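Local atomic coordinates of cutm, flavoprotein of carbon monoxide dehydrogenase (Hydrogenophaga pseudoflava, PDB entry 1FFV), a protein that carries the FAD of carbon monoxide dehydrogenase and probably relays the electrons released when the enzyme oxidises carbon monoxide. Residues 135-140 with 144-149; 150-153 with 158-161; 190-195 with 259-264; 122-127 with 181-186. One frame throughout, in Å; residues are numbered along the deposited sequence.

Contact 1. Residues 135-140 with 144-149; sequences HFVLEG and RRTVPA
R144 meets E139 at the turn end of a beta hairpin, and the two interlock through one carboxylate oxygen. R144 NE donates to E139 OE1 over 2.9 Å, approaching from the anti side of the carboxylate. R144 NH2 reaches the same E139 OE1 at 3.1 Å, nearly along its C-O axis. OE1 lies just 4° out of the guanidinium plane, yet the two flat groups are turned 32° apart, so this is a side-on grip focused on a single atom. E139 extends toward it with CG anti to the backbone N (chi1 -166°). Further along the same face, V137 CG2 stands 3.6 Å from T146 OG1, and H135 CD2 lies 3.7 Å from P148 CB, the imidazole set obliquely to the proline.

F136, L138, R145 and V147 share the other face. There the F136 ring brings CZ to 3.6 Å from A149 CB, and L138 and V147 cross at about a right angle. R145 passes L138 obliquely. Between the faces runs a regular antiparallel ladder, in which L138 N donates almost straight to R145 O (2.8 Å).

The chemistry thus differs by face: the one with H135, V137 and E139 carries the salt bridge and mixed side chains in van der Waals contact, R144 and T146 being exposed. On the other, F136, L138 and V147 are buried, F136 edge-to-face against F152, with R145, salt-bridged to E165, the charged exception.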
# COMPACT_ATOMS: atom_id res chain seq x y z
N HIS C 135 -34.99 -22.77 -45.27
CA HIS C 135 -35.61 -21.57 -45.80
C HIS C 135 -35.67 -20.59 -44.64
O HIS C 135 -35.82 -20.99 -43.48
CB HIS C 135 -37.01 -21.86 -46.34
CG HIS C 135 -37.01 -22.60 -47.64
ND1 HIS C 135 -36.76 -23.96 -47.73
CD2 HIS C 135 -37.23 -22.18 -48.91
CE1 HIS C 135 -36.82 -24.33 -48.99
NE2 HIS C 135 -37.11 -23.27 -49.73
N PHE C 136 -35.50 -19.31 -44.94
CA PHE C 136 -35.48 -18.29 -43.92
C PHE C 136 -36.65 -17.31 -44.02
O PHE C 136 -36.92 -16.76 -45.08
CB PHE C 136 -34.17 -17.51 -44.01
CG PHE C 136 -32.94 -18.39 -44.11
CD1 PHE C 136 -32.79 -19.49 -43.27
CD2 PHE C 136 -31.96 -18.12 -45.05
CE1 PHE C 136 -31.67 -20.31 -43.37
CE2 PHE C 136 -30.83 -18.94 -45.17
CZ PHE C 136 -30.69 -20.04 -44.33
N VAL C 137 -37.32 -17.08 -42.89
CA VAL C 137 -38.46 -16.16 -42.83
C VAL C 137 -37.97 -14.76 -42.45
O VAL C 137 -37.37 -14.58 -41.38
CB VAL C 137 -39.49 -16.64 -41.81
CG1 VAL C 137 -40.66 -15.69 -41.75
CG2 VAL C 137 -39.97 -18.03 -42.18
N LEU C 138 -38.22 -13.78 -43.31
CA LEU C 138 -37.79 -12.39 -43.08
C LEU C 138 -38.97 -11.44 -42.88
O LEU C 138 -39.92 -11.43 -43.67
CB LEU C 138 -36.97 -11.88 -44.27
CG LEU C 138 -35.96 -12.82 -44.91
CD1 LEU C 138 -35.19 -12.10 -46.01
CD2 LEU C 138 -35.02 -13.37 -43.84
N GLU C 139 -38.90 -10.62 -41.84
CA GLU C 139 -39.98 -9.67 -41.60
C GLU C 139 -39.54 -8.23 -41.80
O GLU C 139 -38.56 -7.78 -41.22
CB GLU C 139 -40.59 -9.83 -40.21
CG GLU C 139 -41.91 -9.09 -40.11
CD GLU C 139 -42.54 -9.14 -38.75
OE1 GLU C 139 -42.81 -10.25 -38.24
OE2 GLU C 139 -42.77 -8.05 -38.18
N GLY C 140 -40.27 -7.54 -42.67
CA GLY C 140 -39.97 -6.15 -42.95
C GLY C 140 -41.21 -5.33 -42.65
O GLY C 140 -42.15 -5.84 -42.04
N ARG C 144 -44.03 -10.51 -44.10
CA ARG C 144 -43.05 -11.57 -44.12
C ARG C 144 -42.85 -12.16 -45.50
O ARG C 144 -43.72 -12.07 -46.36
CB ARG C 144 -43.43 -12.67 -43.12
CG ARG C 144 -43.36 -12.20 -41.68
CD ARG C 144 -43.60 -13.32 -40.70
NE ARG C 144 -43.41 -12.86 -39.33
CZ ARG C 144 -43.37 -13.66 -38.26
NH1 ARG C 144 -43.50 -14.97 -38.39
NH2 ARG C 144 -43.17 -13.14 -37.06
N ARG C 145 -41.67 -12.73 -45.72
CA ARG C 145 -41.31 -13.37 -46.98
C ARG C 145 -40.33 -14.47 -46.62
O ARG C 145 -39.55 -14.34 -45.67
CB ARG C 145 -40.64 -12.37 -47.94
CG ARG C 145 -39.23 -11.95 -47.55
CD ARG C 145 -38.75 -10.72 -48.30
NE ARG C 145 -37.89 -11.03 -49.43
CZ ARG C 145 -36.64 -10.57 -49.59
NH1 ARG C 145 -36.08 -9.76 -48.70
NH2 ARG C 145 -35.98 -10.88 -50.69
N THR C 146 -40.43 -15.59 -47.33
CA THR C 146 -39.53 -16.70 -47.08
C THR C 146 -38.63 -16.91 -48.29
O THR C 146 -39.10 -16.93 -49.43
CB THR C 146 -40.30 -18.00 -46.76
OG1 THR C 146 -41.07 -17.81 -45.58
CG2 THR C 146 -39.33 -19.15 -46.53
N VAL C 147 -37.33 -17.03 -48.03
CA VAL C 147 -36.35 -17.24 -49.08
C VAL C 147 -35.53 -18.49 -48.78
O VAL C 147 -35.36 -18.86 -47.61
CB VAL C 147 -35.42 -16.01 -49.22
CG1 VAL C 147 -36.21 -14.81 -49.72
CG2 VAL C 147 -34.75 -15.69 -47.88
N PRO C 148 -35.07 -19.20 -49.83
CA PRO C 148 -34.27 -20.42 -49.65
C PRO C 148 -32.82 -20.14 -49.28
O PRO C 148 -32.26 -19.10 -49.65
CB PRO C 148 -34.36 -21.08 -51.02
CG PRO C 148 -34.35 -19.91 -51.93
CD PRO C 148 -35.32 -18.96 -51.26
N ALA C 149 -32.22 -21.05 -48.53
CA ALA C 149 -30.82 -20.93 -48.15
C ALA C 149 -30.02 -20.95 -49.46
O ALA C 149 -29.12 -20.13 -49.66
CB ALA C 149 -30.41 -22.10 -47.27

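Contact 2. Residues 150-153 with 158-161; sequences DGFF and MTLL
T159 sits over one face of the F152 ring, and this pair is the dense part of the contact. T159 CB is 3.7 Å from the ring centroid and only 27° off the ring normal, which qualifies as a CH-pi interaction. It is displaced toward the rim, where F152 CE2 comes within 3.3 Å of T159 CB. F152 reaches under the threonine because its CG is anti to the backbone N (chi1 -173°). The backbone N of L160 lies above the same face, and also donates to F152 O at 3.0 Å, in the carbonyl plane. L160 CB adds an aliphatic touch at 3.8 Å from F152 CD1, the two side chains sliding past each other in opposite directions, and L160 CD2 comes to 3.2 Å from G151 O.

Away from this ring the contact thins. F153 and T159 run side by side, but F153 CD1 and T159 CG2 approach only to 4.2 Å. The end of the exposed M158 side chain leads away to the solvent side. F153 packs instead against helix 125-131.

T159 OG1 accepts from L161 N at 3.2 Å, an ST turn that redirects the chain as the strand ends. With F153 and T159 as a non-hydrogen-bonded antiparallel pair, this is the open end of a small two-stranded beta hairpin, 153-155 with 158-159, and the turn beyond it delivers L161 into the FAD pocket.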
# COMPACT_ATOMS: atom_id res chain seq x y z
N ASP C 150 -30.41 -21.84 -50.37
CA ASP C 150 -29.76 -21.96 -51.67
C ASP C 150 -30.20 -20.78 -52.54
O ASP C 150 -31.15 -20.88 -53.30
CB ASP C 150 -30.15 -23.29 -52.33
CG ASP C 150 -29.57 -23.45 -53.72
OD1 ASP C 150 -28.41 -23.05 -53.93
OD2 ASP C 150 -30.27 -23.98 -54.61
N GLY C 151 -29.51 -19.66 -52.39
CA GLY C 151 -29.85 -18.47 -53.15
C GLY C 151 -29.81 -17.24 -52.27
O GLY C 151 -29.88 -16.11 -52.76
N PHE C 152 -29.66 -17.47 -50.96
CA PHE C 152 -29.61 -16.41 -49.95
C PHE C 152 -28.26 -15.68 -49.87
O PHE C 152 -28.21 -14.50 -49.50
CB PHE C 152 -29.93 -17.01 -48.58
CG PHE C 152 -30.07 -16.00 -47.48
CD1 PHE C 152 -31.20 -15.18 -47.41
CD2 PHE C 152 -29.09 -15.88 -46.50
CE1 PHE C 152 -31.35 -14.26 -46.36
CE2 PHE C 152 -29.24 -14.97 -45.45
CZ PHE C 152 -30.36 -14.16 -45.38
N PHE C 153 -27.19 -16.39 -50.21
CA PHE C 153 -25.84 -15.84 -50.12
C PHE C 153 -25.37 -15.24 -51.44
O PHE C 153 -25.16 -15.95 -52.42
CB PHE C 153 -24.92 -16.94 -49.59
CG PHE C 153 -25.45 -17.61 -48.34
CD1 PHE C 153 -25.41 -16.94 -47.11
CD2 PHE C 153 -26.06 -18.86 -48.40
CE1 PHE C 153 -25.98 -17.52 -45.96
CE2 PHE C 153 -26.62 -19.46 -47.26
CZ PHE C 153 -26.58 -18.78 -46.04
N MET C 158 -22.73 -10.41 -47.61
CA MET C 158 -23.95 -9.99 -48.30
C MET C 158 -24.97 -11.11 -48.49
O MET C 158 -24.63 -12.19 -48.98
CB MET C 158 -23.60 -9.40 -49.66
CG MET C 158 -22.74 -8.16 -49.62
SD MET C 158 -22.29 -7.68 -51.30
CE MET C 158 -20.78 -8.59 -51.50
N THR C 159 -26.22 -10.84 -48.14
CA THR C 159 -27.30 -11.81 -48.29
C THR C 159 -28.53 -11.13 -48.89
O THR C 159 -28.52 -9.93 -49.14
CB THR C 159 -27.70 -12.45 -46.94
OG1 THR C 159 -28.36 -11.48 -46.12
CG2 THR C 159 -26.49 -13.00 -46.19
N LEU C 160 -29.59 -11.90 -49.10
CA LEU C 160 -30.84 -11.39 -49.66
C LEU C 160 -31.57 -10.48 -48.64
O LEU C 160 -32.48 -9.73 -48.99
CB LEU C 160 -31.72 -12.56 -50.07
CG LEU C 160 -32.04 -12.82 -51.54
CD1 LEU C 160 -30.97 -12.33 -52.48
CD2 LEU C 160 -32.28 -14.31 -51.73
N LEU C 161 -31.12 -10.54 -47.39
CA LEU C 161 -31.69 -9.75 -46.31
C LEU C 161 -31.61 -8.25 -46.61
O LEU C 161 -30.57 -7.74 -47.02
CB LEU C 161 -30.92 -10.07 -45.03
CG LEU C 161 -31.49 -9.95 -43.62
CD1 LEU C 161 -32.91 -10.49 -43.52
CD2 LEU C 161 -30.54 -10.74 -42.71

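Contact 3. Residues 190-195 with 259-264; sequences TGDWAT and DLRGDA. With FAD (flavin-adenine dinucleotide), chain J.
W193 turns one face of its indole to the flavin and meets R261 at an edge. Over that face lies the isoalloxazine, with W193 CZ2 3.3 Å from FAD C9A and W193 NE1 3.5 Å from FAD C10. At the edge, near the indole plane, R261 NH1 comes to 3.7 Å from W193 CB. The guanidinium of R261 in turn receives D192 OD1 at its own edge, in plane. D192 OD1 and R261 NH1 form a salt bridge at 2.8 Å whose hydrogen bond is weak, 119° at the hydrogen, and the planes stand 40° apart. R261 gets there through a bend at chi3 (-74°), its aliphatic part passing T195, whose OG1 is 3.4 Å from R261 CG. One water joins T195 OG1 to R261 O.

With an alanine in place of W193, the flavin would probably lose the indole lying over this face and the R261 guanidinium a neighbour that limits its swing. D192 OD2 pairs with R188, so the carboxylate draws two arginines together. The chemistry implies an ionic cluster behind the indole that faces the flavin, consistent with charge pairing holding the 190-195 loop in place; the indole probably shields the flavin near N5.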
# COMPACT_ATOMS: atom_id res chain seq x y z
N THR C 190 -9.26 -26.21 -32.64
CA THR C 190 -10.64 -26.20 -32.19
C THR C 190 -11.04 -24.74 -32.00
O THR C 190 -10.26 -23.94 -31.48
CB THR C 190 -10.79 -27.01 -30.87
OG1 THR C 190 -12.18 -27.11 -30.52
CG2 THR C 190 -10.05 -26.34 -29.73
N GLY C 191 -12.23 -24.38 -32.49
CA GLY C 191 -12.72 -23.02 -32.35
C GLY C 191 -12.27 -22.02 -33.41
O GLY C 191 -12.40 -20.81 -33.22
N ASP C 192 -11.71 -22.53 -34.50
CA ASP C 192 -11.23 -21.68 -35.59
C ASP C 192 -12.13 -21.91 -36.79
O ASP C 192 -12.87 -22.90 -36.85
CB ASP C 192 -9.78 -22.04 -35.94
CG ASP C 192 -9.14 -21.06 -36.93
OD1 ASP C 192 -9.63 -19.93 -37.11
OD2 ASP C 192 -8.11 -21.43 -37.52
N TRP C 193 -12.10 -20.98 -37.74
CA TRP C 193 -12.89 -21.11 -38.95
C TRP C 193 -12.24 -22.15 -39.85
O TRP C 193 -11.03 -22.36 -39.81
CB TRP C 193 -13.02 -19.76 -39.66
CG TRP C 193 -13.97 -18.84 -38.95
CD1 TRP C 193 -15.31 -18.67 -39.22
CD2 TRP C 193 -13.67 -17.95 -37.88
NE1 TRP C 193 -15.85 -17.73 -38.38
CE2 TRP C 193 -14.86 -17.26 -37.55
CE3 TRP C 193 -12.50 -17.65 -37.16
CZ2 TRP C 193 -14.92 -16.30 -36.53
CZ3 TRP C 193 -12.56 -16.70 -36.15
CH2 TRP C 193 -13.77 -16.04 -35.84
N ALA C 194 -13.06 -22.83 -40.63
CA ALA C 194 -12.57 -23.87 -41.51
C ALA C 194 -11.62 -23.36 -42.59
O ALA C 194 -11.75 -22.23 -43.07
CB ALA C 194 -13.73 -24.58 -42.17
N THR C 195 -10.62 -24.18 -42.91
CA THR C 195 -9.71 -23.88 -44.00
C THR C 195 -10.52 -24.29 -45.24
O THR C 195 -10.42 -23.69 -46.31
CB THR C 195 -8.43 -24.74 -43.92
OG1 THR C 195 -7.69 -24.40 -42.74
CG2 THR C 195 -7.55 -24.51 -45.14
N ASP C 259 -4.96 -16.60 -47.81
CA ASP C 259 -4.67 -15.99 -46.52
C ASP C 259 -3.77 -16.90 -45.68
O ASP C 259 -3.11 -17.78 -46.22
CB ASP C 259 -5.93 -15.57 -45.75
CG ASP C 259 -6.90 -16.72 -45.54
OD1 ASP C 259 -6.48 -17.87 -45.31
OD2 ASP C 259 -8.12 -16.45 -45.58
N LEU C 260 -3.75 -16.70 -44.37
CA LEU C 260 -2.90 -17.51 -43.50
C LEU C 260 -3.33 -18.96 -43.33
O LEU C 260 -2.57 -19.76 -42.79
CB LEU C 260 -2.69 -16.82 -42.15
CG LEU C 260 -1.94 -15.48 -42.29
CD1 LEU C 260 -1.80 -14.79 -40.95
CD2 LEU C 260 -0.56 -15.71 -42.92
N ARG C 261 -4.52 -19.30 -43.81
CA ARG C 261 -5.03 -20.67 -43.75
C ARG C 261 -4.55 -21.46 -44.97
O ARG C 261 -4.70 -22.68 -45.04
CB ARG C 261 -6.56 -20.68 -43.68
CG ARG C 261 -7.10 -21.03 -42.30
CD ARG C 261 -8.58 -20.73 -42.15
NE ARG C 261 -8.80 -19.29 -42.04
CZ ARG C 261 -9.17 -18.67 -40.93
NH1 ARG C 261 -9.39 -19.36 -39.81
NH2 ARG C 261 -9.26 -17.35 -40.92
N GLY C 262 -3.96 -20.75 -45.93
CA GLY C 262 -3.43 -21.39 -47.12
C GLY C 262 -3.73 -20.68 -48.43
O GLY C 262 -4.50 -19.71 -48.46
N ASP C 263 -3.11 -21.14 -49.51
CA ASP C 263 -3.35 -20.56 -50.82
C ASP C 263 -4.53 -21.25 -51.51
O ASP C 263 -5.14 -22.17 -50.95
CB ASP C 263 -2.09 -20.59 -51.70
CG ASP C 263 -1.53 -22.00 -51.91
OD1 ASP C 263 -2.16 -23.00 -51.51
OD2 ASP C 263 -0.44 -22.10 -52.50
N ALA C 264 -4.87 -20.80 -52.71
CA ALA C 264 -5.98 -21.38 -53.47
C ALA C 264 -5.72 -22.85 -53.76
O ALA C 264 -6.62 -23.68 -53.73
CB ALA C 264 -6.18 -20.61 -54.78
PA FAD J . -24.00 -10.88 -34.38
O1A FAD J . -24.98 -9.88 -33.93
O2A FAD J . -22.73 -10.81 -33.93
O5B FAD J . -23.99 -10.67 -35.86
C5B FAD J . -25.19 -10.74 -36.60
C4B FAD J . -24.95 -10.06 -37.94
O4B FAD J . -26.14 -10.41 -38.72
C3B FAD J . -25.04 -8.55 -37.96
O3B FAD J . -24.70 -7.94 -39.15
C2B FAD J . -26.46 -8.39 -37.48
O2B FAD J . -26.90 -7.09 -37.65
C1B FAD J . -27.17 -9.38 -38.35
N9A FAD J . -28.20 -10.19 -37.72
C8A FAD J . -28.09 -10.96 -36.59
N7A FAD J . -29.22 -11.58 -36.27
C5A FAD J . -30.11 -11.20 -37.24
C6A FAD J . -31.50 -11.55 -37.47
N6A FAD J . -32.20 -12.34 -36.70
N1A FAD J . -32.06 -10.96 -38.56
C2A FAD J . -31.38 -10.13 -39.38
N3A FAD J . -30.10 -9.76 -39.26
C4A FAD J . -29.50 -10.33 -38.17
N1 FAD J . -18.80 -19.14 -36.60
C2 FAD J . -18.77 -20.25 -37.32
O2 FAD J . -19.64 -20.51 -38.09
N3 FAD J . -17.73 -21.20 -37.22
C4 FAD J . -16.67 -21.01 -36.37
O4 FAD J . -15.79 -21.85 -36.31
C4X FAD J . -16.68 -19.79 -35.58
N5 FAD J . -15.68 -19.56 -34.73
C5X FAD J . -15.73 -18.40 -34.01
C6 FAD J . -14.68 -18.17 -33.13
C7 FAD J . -14.63 -17.05 -32.36
C7M FAD J . -13.48 -16.82 -31.42
C8 FAD J . -15.69 -16.08 -32.44
C8M FAD J . -15.67 -14.82 -31.60
C9 FAD J . -16.76 -16.30 -33.31
C9A FAD J . -16.79 -17.45 -34.09
N10 FAD J . -17.84 -17.73 -35.00
C10 FAD J . -17.81 -18.87 -35.73
C1' FAD J . -18.99 -16.78 -35.11
C2' FAD J . -20.40 -16.96 -34.37
O2' FAD J . -20.36 -18.27 -34.86
C3' FAD J . -20.75 -15.68 -35.10
O3' FAD J . -20.96 -15.61 -33.68
C4' FAD J . -22.16 -15.15 -35.11
O4' FAD J . -21.58 -15.26 -36.45
C5' FAD J . -22.65 -13.83 -35.72
O5' FAD J . -23.87 -14.49 -34.90
P FAD J . -24.36 -13.66 -33.71
O1P FAD J . -25.61 -14.44 -33.22
O2P FAD J . -23.41 -13.46 -32.73
O3P FAD J . -24.69 -12.31 -34.22
O HOH W 1 -5.01 -24.58 -42.95

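Contact 4. Residues 122-127 with 181-186; sequences GNDHPA and WAYEKL. With FAD (flavin-adenine dinucleotide), chain J.
D124 and Y183 form a very short hydrogen bond, Y183 OH donating to D124 OD1 at 2.5 Å. The oxygen lies at the edge of the tyrosine ring, in its plane, while the carboxylate itself is turned 79° from that ring. The other oxygen, D124 OD2, takes a salt bridge from K185 NZ at 2.9 Å, on its syn side and 16° out of the carboxylate plane. D124 OD2 also accepts from FAD N3 at 2.8 Å, and D124 N returns a bond to FAD O2 at 2.9 Å. K185 NZ completes the reading of the pyrimidine edge by donating to FAD O4, again at 2.9 Å. It can span this gap because CG is anti to the backbone N (chi1 173°) and the chain stays extended; L100 O binds the same ammonium.

A water donates to D124 OD1 and to G122 O, 2.7 Å from the latter. Replacing D124 with an alanine would probably leave FAD N3 without its acceptor and the K185 ammonium without its counter-charge. Carbon contact is sparse, chiefly Y183 CE2 beside D124 CB at 3.9 Å.

Y183 OH has a second partner in T217 OG1, and L93 of helix 92-97 touches the Y183 side chain. Segment 122-127 leads into helix 125-131, while 181-186 belongs to an outermost strand of its sheet within this chain, paired with strand 196-205 and backed by helix 264-285.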
# COMPACT_ATOMS: atom_id res chain seq x y z
N GLY C 122 -16.55 -17.88 -44.15
CA GLY C 122 -15.90 -18.66 -43.12
C GLY C 122 -16.84 -19.37 -42.17
O GLY C 122 -16.45 -20.35 -41.55
N ASN C 123 -18.06 -18.85 -42.02
CA ASN C 123 -19.05 -19.45 -41.12
C ASN C 123 -19.54 -20.82 -41.62
O ASN C 123 -19.49 -21.11 -42.82
CB ASN C 123 -20.22 -18.48 -40.90
CG ASN C 123 -19.89 -17.36 -39.92
OD1 ASN C 123 -20.78 -16.58 -39.59
ND2 ASN C 123 -18.65 -17.28 -39.44
N ASP C 124 -20.03 -21.65 -40.70
CA ASP C 124 -20.49 -23.00 -41.05
C ASP C 124 -21.97 -23.15 -41.43
O ASP C 124 -22.30 -23.95 -42.31
CB ASP C 124 -20.16 -23.97 -39.91
CG ASP C 124 -18.67 -24.04 -39.61
OD1 ASP C 124 -17.89 -24.46 -40.49
OD2 ASP C 124 -18.28 -23.68 -38.49
N HIS C 125 -22.85 -22.41 -40.77
CA HIS C 125 -24.27 -22.52 -41.06
C HIS C 125 -24.67 -22.25 -42.50
O HIS C 125 -25.65 -22.82 -42.97
CB HIS C 125 -25.11 -21.70 -40.09
CG HIS C 125 -25.28 -22.37 -38.76
ND1 HIS C 125 -25.89 -23.59 -38.62
CD2 HIS C 125 -24.87 -22.01 -37.52
CE1 HIS C 125 -25.86 -23.96 -37.35
NE2 HIS C 125 -25.24 -23.02 -36.67
N PRO C 126 -23.98 -21.32 -43.19
CA PRO C 126 -24.40 -21.10 -44.58
C PRO C 126 -24.40 -22.42 -45.39
O PRO C 126 -25.44 -22.81 -45.92
CB PRO C 126 -23.37 -20.09 -45.08
CG PRO C 126 -23.14 -19.25 -43.86
CD PRO C 126 -23.02 -20.28 -42.76
N ALA C 127 -23.28 -23.14 -45.41
CA ALA C 127 -23.23 -24.40 -46.15
C ALA C 127 -24.20 -25.42 -45.57
O ALA C 127 -24.89 -26.12 -46.30
CB ALA C 127 -21.81 -24.97 -46.17
N TRP C 181 -25.82 -38.14 -43.60
CA TRP C 181 -25.33 -36.77 -43.52
C TRP C 181 -23.88 -36.69 -43.05
O TRP C 181 -23.31 -37.67 -42.57
CB TRP C 181 -26.21 -35.97 -42.56
CG TRP C 181 -26.44 -36.71 -41.26
CD1 TRP C 181 -27.40 -37.65 -41.01
CD2 TRP C 181 -25.64 -36.62 -40.08
NE1 TRP C 181 -27.24 -38.16 -39.74
CE2 TRP C 181 -26.17 -37.54 -39.15
CE3 TRP C 181 -24.53 -35.85 -39.71
CZ2 TRP C 181 -25.62 -37.72 -37.87
CZ3 TRP C 181 -23.98 -36.02 -38.44
CH2 TRP C 181 -24.53 -36.95 -37.54
N ALA C 182 -23.31 -35.49 -43.14
CA ALA C 182 -21.94 -35.27 -42.70
C ALA C 182 -21.49 -33.84 -42.88
O ALA C 182 -21.99 -33.11 -43.73
CB ALA C 182 -20.99 -36.21 -43.44
N TYR C 183 -20.57 -33.42 -42.01
CA TYR C 183 -19.96 -32.10 -42.09
C TYR C 183 -18.49 -32.29 -41.77
O TYR C 183 -18.12 -32.51 -40.62
CB TYR C 183 -20.55 -31.08 -41.12
CG TYR C 183 -20.06 -29.68 -41.42
CD1 TYR C 183 -20.17 -29.17 -42.72
CD2 TYR C 183 -19.45 -28.89 -40.44
CE1 TYR C 183 -19.68 -27.90 -43.04
CE2 TYR C 183 -18.96 -27.61 -40.75
CZ TYR C 183 -19.07 -27.13 -42.06
OH TYR C 183 -18.60 -25.89 -42.41
N GLU C 184 -17.66 -32.30 -42.81
CA GLU C 184 -16.22 -32.46 -42.63
C GLU C 184 -15.60 -31.08 -42.63
O GLU C 184 -15.69 -30.36 -43.63
CB GLU C 184 -15.62 -33.31 -43.75
CG GLU C 184 -16.09 -34.76 -43.77
CD GLU C 184 -15.61 -35.57 -42.57
OE1 GLU C 184 -14.42 -35.46 -42.18
OE2 GLU C 184 -16.44 -36.32 -42.01
N LYS C 185 -14.98 -30.70 -41.52
CA LYS C 185 -14.35 -29.39 -41.40
C LYS C 185 -12.85 -29.45 -41.06
O LYS C 185 -12.45 -29.93 -39.99
CB LYS C 185 -15.11 -28.56 -40.36
CG LYS C 185 -14.49 -27.22 -39.98
CD LYS C 185 -15.32 -26.56 -38.89
CE LYS C 185 -14.77 -25.20 -38.48
NZ LYS C 185 -15.65 -24.53 -37.49
N LEU C 186 -12.02 -28.97 -41.99
CA LEU C 186 -10.57 -28.93 -41.82
C LEU C 186 -10.29 -27.61 -41.11
O LEU C 186 -10.61 -26.54 -41.63
CB LEU C 186 -9.90 -28.93 -43.19
CG LEU C 186 -8.48 -29.48 -43.37
CD1 LEU C 186 -7.85 -28.74 -44.53
CD2 LEU C 186 -7.63 -29.30 -42.13
PA FAD J . -24.00 -10.88 -34.38
O1A FAD J . -24.98 -9.88 -33.93
O2A FAD J . -22.73 -10.81 -33.93
O5B FAD J . -23.99 -10.67 -35.86
C5B FAD J . -25.19 -10.74 -36.60
C4B FAD J . -24.95 -10.06 -37.94
O4B FAD J . -26.14 -10.41 -38.72
C3B FAD J . -25.04 -8.55 -37.96
O3B FAD J . -24.70 -7.94 -39.15
C2B FAD J . -26.46 -8.39 -37.48
O2B FAD J . -26.90 -7.09 -37.65
C1B FAD J . -27.17 -9.38 -38.35
N9A FAD J . -28.20 -10.19 -37.72
C8A FAD J . -28.09 -10.96 -36.59
N7A FAD J . -29.22 -11.58 -36.27
C5A FAD J . -30.11 -11.20 -37.24
C6A FAD J . -31.50 -11.55 -37.47
N6A FAD J . -32.20 -12.34 -36.70
N1A FAD J . -32.06 -10.96 -38.56
C2A FAD J . -31.38 -10.13 -39.38
N3A FAD J . -30.10 -9.76 -39.26
C4A FAD J . -29.50 -10.33 -38.17
N1 FAD J . -18.80 -19.14 -36.60
C2 FAD J . -18.77 -20.25 -37.32
O2 FAD J . -19.64 -20.51 -38.09
N3 FAD J . -17.73 -21.20 -37.22
C4 FAD J . -16.67 -21.01 -36.37
O4 FAD J . -15.79 -21.85 -36.31
C4X FAD J . -16.68 -19.79 -35.58
N5 FAD J . -15.68 -19.56 -34.73
C5X FAD J . -15.73 -18.40 -34.01
C6 FAD J . -14.68 -18.17 -33.13
C7 FAD J . -14.63 -17.05 -32.36
C7M FAD J . -13.48 -16.82 -31.42
C8 FAD J . -15.69 -16.08 -32.44
C8M FAD J . -15.67 -14.82 -31.60
C9 FAD J . -16.76 -16.30 -33.31
C9A FAD J . -16.79 -17.45 -34.09
N10 FAD J . -17.84 -17.73 -35.00
C10 FAD J . -17.81 -18.87 -35.73
C1' FAD J . -18.99 -16.78 -35.11
C2' FAD J . -20.40 -16.96 -34.37
O2' FAD J . -20.36 -18.27 -34.86
C3' FAD J . -20.75 -15.68 -35.10
O3' FAD J . -20.96 -15.61 -33.68
C4' FAD J . -22.16 -15.15 -35.11
O4' FAD J . -21.58 -15.26 -36.45
C5' FAD J . -22.65 -13.83 -35.72
O5' FAD J . -23.87 -14.49 -34.90
P FAD J . -24.36 -13.66 -33.71
O1P FAD J . -25.61 -14.44 -33.22
O2P FAD J . -23.41 -13.46 -32.73
O3P FAD J . -24.69 -12.31 -34.22
O HOH W 2 -15.93 -22.64 -40.22

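How the contacts relate
Contacts 1 and 2 follow one another along the chain, both nested in the loop that contact 4 closes; contact 3 comes last. The first two have centres 10 Å apart and join through F136 and V147 against F152 and L138 against L161, which ties the outer hairpin of the five-stranded sheet to the turn by the flavin pocket. Contact 4 bridges the FAD-binding and C-terminal family regions, touching contact 2 where F153 meets P126. Contacts 3 and 4, 13 Å apart between centres, meet at L186 and T195 and both touch the isoalloxazine, whereas the centres of contacts 1 and 3 are about 31 Å apart. Both regions thus contribute to the FAD site.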